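Local coordinates for protein ALDH21) (Physcomitrella patens subsp. patens, PDB 5MZ5) that oxidises succinic semialdehyde with NADP(+) as an aldehyde dehydrogenase, and may also act on glyceraldehyde 3-phosphate without phosphorylation, at residues K38-F43 against L224-H229; L44-V49 against G237-L242. All coordinates share one frame; numbering follows the deposited sequence.

Contact 1. Residues K38-F43 against L224-H229; sequences KKYNIF and LGEILH
The N-terminal strand 38-44 is laid against helix 219-229 of the Rossmann-type coenzyme-binding domain, and Phe43 packs its ring on the helix backbone at Gly225. Phe43 CG is anti to the carbonyl carbon, beside the backbone N (chi1 -67°). One face of the ring receives the glycine: Gly225 CA stands 3.9 Å from the ring centroid, 20° off the normal, a CH-pi contact, while Gly225 C lies over the same ring nearer its rim. A beta carbon at Gly225 would point into the ring and clash with CD2, and its absence allows the ring to reach the main chain. The outer atoms of the ring also touch the side chain of the adjacent residue and one a turn further on, with Phe43 CZ 3.8 Å from Glu226 CG and Phe43 CE1 3.8 Å from His229 CB.

Glu226 leads away from this apolar patch as an extended chain, crossing Tyr40 at about a right angle. Its OE1 comes 3.9 Å from Tyr40 CD2 and accepts a hydrogen bond of 3.1 Å from a water oxygen, which in turn accepts one from Asn41 N at 2.9 Å. OE2 is held by a salt bridge to Arg114, so each carboxylate oxygen has a partner. Lys38 NZ sits above the centre of the Tyr40 ring. Close packing of a strand phenylalanine on a helix glycine joins the N-terminal strand to helix 219-229 of the Rossmann-type domain.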
# COMPACT_ATOMS: atom_id res chain seq x y z
N LYS A 38 -12.04 -21.70 -43.21
CA LYS A 38 -11.05 -20.62 -43.22
C LYS A 38 -9.70 -21.15 -42.71
O LYS A 38 -9.65 -21.87 -41.71
CB LYS A 38 -11.52 -19.44 -42.35
CG LYS A 38 -10.69 -18.17 -42.56
CD LYS A 38 -11.02 -17.06 -41.57
CE LYS A 38 -10.11 -15.86 -41.73
NZ LYS A 38 -8.71 -16.13 -41.30
N LYS A 39 -8.61 -20.81 -43.41
CA LYS A 39 -7.26 -21.20 -43.02
C LYS A 39 -6.65 -20.12 -42.14
O LYS A 39 -6.74 -18.93 -42.46
CB LYS A 39 -6.38 -21.54 -44.23
CG LYS A 39 -6.87 -22.74 -45.00
CD LYS A 39 -5.98 -23.12 -46.14
CE LYS A 39 -6.30 -24.51 -46.65
NZ LYS A 39 -7.64 -24.59 -47.31
N TYR A 40 -6.11 -20.53 -41.00
CA TYR A 40 -5.49 -19.63 -40.04
C TYR A 40 -3.99 -19.91 -39.99
O TYR A 40 -3.53 -20.95 -40.45
CB TYR A 40 -6.10 -19.85 -38.63
CG TYR A 40 -7.44 -19.19 -38.43
CD1 TYR A 40 -8.61 -19.75 -38.95
CD2 TYR A 40 -7.55 -18.01 -37.68
CE1 TYR A 40 -9.85 -19.14 -38.76
CE2 TYR A 40 -8.79 -17.41 -37.48
CZ TYR A 40 -9.93 -17.97 -38.02
OH TYR A 40 -11.16 -17.39 -37.84
N ASN A 41 -3.25 -18.98 -39.42
CA ASN A 41 -1.83 -19.14 -39.18
C ASN A 41 -1.63 -19.32 -37.69
O ASN A 41 -2.46 -18.89 -36.90
CB ASN A 41 -1.06 -17.89 -39.62
CG ASN A 41 -1.00 -17.65 -41.09
OD1 ASN A 41 -1.38 -16.58 -41.57
ND2 ASN A 41 -0.45 -18.59 -41.84
N ILE A 42 -0.52 -19.94 -37.32
CA ILE A 42 -0.11 -20.08 -35.94
C ILE A 42 1.05 -19.11 -35.75
O ILE A 42 1.59 -18.62 -36.75
CB ILE A 42 0.17 -21.54 -35.48
CG1 ILE A 42 1.30 -22.21 -36.31
CG2 ILE A 42 -1.13 -22.34 -35.55
CD1 ILE A 42 1.85 -23.55 -35.76
N PHE A 43 1.39 -18.79 -34.51
CA PHE A 43 2.42 -17.80 -34.27
C PHE A 43 3.63 -18.40 -33.62
O PHE A 43 3.55 -18.96 -32.54
CB PHE A 43 1.84 -16.59 -33.51
CG PHE A 43 0.85 -15.85 -34.40
CD1 PHE A 43 1.29 -14.87 -35.28
CD2 PHE A 43 -0.49 -16.22 -34.43
CE1 PHE A 43 0.40 -14.24 -36.15
CE2 PHE A 43 -1.37 -15.61 -35.32
CZ PHE A 43 -0.92 -14.63 -36.18
N LEU A 224 -5.72 -13.02 -31.19
CA LEU A 224 -4.84 -12.21 -30.33
C LEU A 224 -3.42 -12.18 -30.92
O LEU A 224 -2.81 -11.12 -30.97
CB LEU A 224 -4.82 -12.62 -28.84
CG LEU A 224 -6.04 -12.21 -28.00
CD1 LEU A 224 -6.00 -12.87 -26.61
CD2 LEU A 224 -6.17 -10.67 -27.86
N GLY A 225 -2.99 -13.32 -31.47
CA GLY A 225 -1.71 -13.52 -32.16
C GLY A 225 -1.57 -12.63 -33.38
O GLY A 225 -0.52 -12.01 -33.54
N GLU A 226 -2.65 -12.49 -34.20
CA GLU A 226 -2.68 -11.62 -35.38
C GLU A 226 -2.51 -10.17 -34.95
O GLU A 226 -1.75 -9.42 -35.57
CB GLU A 226 -4.02 -11.75 -36.13
CG GLU A 226 -4.25 -13.04 -36.88
CD GLU A 226 -5.68 -13.23 -37.36
OE1 GLU A 226 -6.10 -14.41 -37.46
OE2 GLU A 226 -6.38 -12.23 -37.61
N ILE A 227 -3.24 -9.78 -33.89
CA ILE A 227 -3.19 -8.44 -33.32
C ILE A 227 -1.76 -8.15 -32.81
O ILE A 227 -1.18 -7.15 -33.19
CB ILE A 227 -4.27 -8.29 -32.20
CG1 ILE A 227 -5.70 -8.32 -32.81
CG2 ILE A 227 -4.02 -7.04 -31.33
CD1 ILE A 227 -6.82 -8.61 -31.83
N LEU A 228 -1.19 -9.07 -32.02
CA LEU A 228 0.14 -8.93 -31.43
C LEU A 228 1.25 -8.85 -32.45
O LEU A 228 2.19 -8.08 -32.25
CB LEU A 228 0.40 -10.07 -30.42
CG LEU A 228 -0.39 -10.03 -29.12
CD1 LEU A 228 -0.06 -11.23 -28.28
CD2 LEU A 228 -0.14 -8.73 -28.34
N HIS A 229 1.13 -9.61 -33.55
CA HIS A 229 2.08 -9.64 -34.66
C HIS A 229 2.30 -8.26 -35.30
O HIS A 229 3.41 -7.95 -35.70
CB HIS A 229 1.63 -10.68 -35.71
CG HIS A 229 2.34 -10.58 -37.02
ND1 HIS A 229 3.71 -10.82 -37.13
CD2 HIS A 229 1.87 -10.21 -38.24
CE1 HIS A 229 4.02 -10.60 -38.40
NE2 HIS A 229 2.95 -10.24 -39.10
O HOH W 1 -3.94 -16.52 -38.15

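Contact 2. Residues L44-V49 against G237-L242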
# COMPACT_ATOMS: atom_id res chain seq x y z
N LEU A 44 4.75 -18.33 -34.34
CA LEU A 44 6.03 -18.87 -33.92
C LEU A 44 7.03 -17.74 -33.87
O LEU A 44 7.38 -17.17 -34.91
CB LEU A 44 6.47 -19.99 -34.89
CG LEU A 44 7.88 -20.58 -34.72
CD1 LEU A 44 8.06 -21.20 -33.35
CD2 LEU A 44 8.15 -21.64 -35.77
N ALA A 45 7.48 -17.39 -32.64
CA ALA A 45 8.43 -16.31 -32.36
C ALA A 45 7.94 -14.99 -33.02
O ALA A 45 8.69 -14.35 -33.78
CB ALA A 45 9.82 -16.70 -32.86
N SER A 46 6.64 -14.65 -32.76
CA SER A 46 5.90 -13.45 -33.21
C SER A 46 5.46 -13.45 -34.68
O SER A 46 4.85 -12.48 -35.13
CB SER A 46 6.69 -12.17 -32.93
OG SER A 46 7.31 -12.19 -31.65
N LYS A 47 5.78 -14.52 -35.42
CA LYS A 47 5.52 -14.56 -36.85
C LYS A 47 4.46 -15.58 -37.28
O LYS A 47 4.43 -16.69 -36.75
CB LYS A 47 6.84 -14.76 -37.63
CG LYS A 47 7.88 -13.68 -37.32
CD LYS A 47 8.75 -13.33 -38.51
CE LYS A 47 9.53 -12.05 -38.33
NZ LYS A 47 8.65 -10.84 -38.22
N PRO A 48 3.58 -15.20 -38.25
CA PRO A 48 2.57 -16.16 -38.72
C PRO A 48 3.22 -17.27 -39.55
O PRO A 48 4.06 -17.00 -40.41
CB PRO A 48 1.63 -15.30 -39.58
CG PRO A 48 2.46 -14.17 -40.05
CD PRO A 48 3.50 -13.92 -38.98
N VAL A 49 2.89 -18.53 -39.25
CA VAL A 49 3.42 -19.67 -40.00
C VAL A 49 2.29 -20.65 -40.34
O VAL A 49 1.27 -20.69 -39.64
CB VAL A 49 4.65 -20.39 -39.36
CG1 VAL A 49 5.84 -19.45 -39.18
CG2 VAL A 49 4.30 -21.07 -38.04
N GLY A 237 10.01 -12.49 -31.01
CA GLY A 237 10.10 -13.69 -30.18
C GLY A 237 9.45 -13.58 -28.82
O GLY A 237 9.52 -14.54 -28.04
N ALA A 238 8.80 -12.44 -28.51
CA ALA A 238 8.10 -12.19 -27.23
C ALA A 238 6.91 -13.15 -27.04
O ALA A 238 6.48 -13.41 -25.91
CB ALA A 238 7.59 -10.76 -27.20
N PHE A 239 6.35 -13.63 -28.15
CA PHE A 239 5.22 -14.53 -28.06
C PHE A 239 5.21 -15.59 -29.13
O PHE A 239 5.72 -15.39 -30.24
CB PHE A 239 3.88 -13.74 -28.06
CG PHE A 239 3.39 -13.28 -29.41
CD1 PHE A 239 3.88 -12.11 -29.99
CD2 PHE A 239 2.48 -14.05 -30.14
CE1 PHE A 239 3.46 -11.71 -31.26
CE2 PHE A 239 2.06 -13.64 -31.41
CZ PHE A 239 2.55 -12.47 -31.96
N SER A 240 4.58 -16.71 -28.79
CA SER A 240 4.26 -17.83 -29.66
C SER A 240 2.90 -18.33 -29.19
O SER A 240 2.66 -18.39 -27.99
CB SER A 240 5.30 -18.93 -29.57
OG SER A 240 6.45 -18.58 -30.33
N ILE A 241 2.01 -18.62 -30.14
CA ILE A 241 0.67 -19.17 -29.90
C ILE A 241 0.55 -20.38 -30.83
O ILE A 241 0.43 -20.22 -32.05
CB ILE A 241 -0.50 -18.15 -30.03
CG1 ILE A 241 -0.29 -16.92 -29.09
CG2 ILE A 241 -1.89 -18.84 -29.76
CD1 ILE A 241 -1.14 -15.76 -29.39
N LEU A 242 0.68 -21.58 -30.24
CA LEU A 242 0.69 -22.84 -30.97
C LEU A 242 -0.31 -23.89 -30.43
O LEU A 242 -0.10 -24.42 -29.33
CB LEU A 242 2.10 -23.48 -31.00
CG LEU A 242 3.34 -22.61 -30.89
CD1 LEU A 242 4.41 -23.31 -30.08
CD2 LEU A 242 3.90 -22.29 -32.28
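Ser46 and Gly237 meet where the tight turn between strands 38-44 and 47-49 comes up against the edge strand 239-241. Leu44 to Lys47 form a type I' turn with positive phi at Ala45 and Ser46, and both of these residues give their N-H to the second segment.

Ser46 is the more deeply engaged of the two. Its OG is anti to the carbonyl carbon, beside the backbone N, and accepts a hydrogen bond of 2.8 Å from Gly237 N. The serine amide is used as well: Ser46 N donates to Phe239 O over 2.8 Å, approaching nearly along the C=O axis although the bond is bent at the hydrogen (134°). The ring of Phe239 packs against the same residue, its CG in the crowded position between backbone N and carbonyl carbon (chi1 80°). Ser46 CA rests over one face of that ring, 3.9 Å from its centroid in a CH-pi contact, and CB touches Phe239 CE1 at 3.7 Å.

Ser240 serves the other turn amide. Its OG accepts from Ala45 N at 2.8 Å in an almost straight bond (170°). Leu44 CA leans on the same oxygen, and Leu44 CB meets Leu242 CD2 at 4.3 Å, a looser apolar touch at the end of the interface. Gly237 has positive phi, and a beta carbon there would crowd the carbonyl oxygen of the residue before.

Two serine hydroxyl oxygens and one carbonyl thus take up three main-chain N-H groups, two from the turn and one from Gly237, so the turn is fastened by polar bonds as well as by packing of the buried Ser46 on an aromatic face.

In the fold
From the N terminus the chain runs through strand 38-44, turns, and returns in strand 47-49, giving contacts 1 and 2 their first halves in succession. About 180 residues later helix 219-229 closes the loop of contact 1, and strand 239-241 then closes that of contact 2; the segments alternate, so the two loops cross. Their centres lie 9 Å apart, and His229 ND1 to Ser46 O is a probable hydrogen bond between them. Phe43 also bonds through its backbone to Ile241. Together they tie the small N-terminal sheet to a helix and the outermost strand 239-241 of the Rossmann-type sheet, which also contains the NADP(+)-binding Lys212.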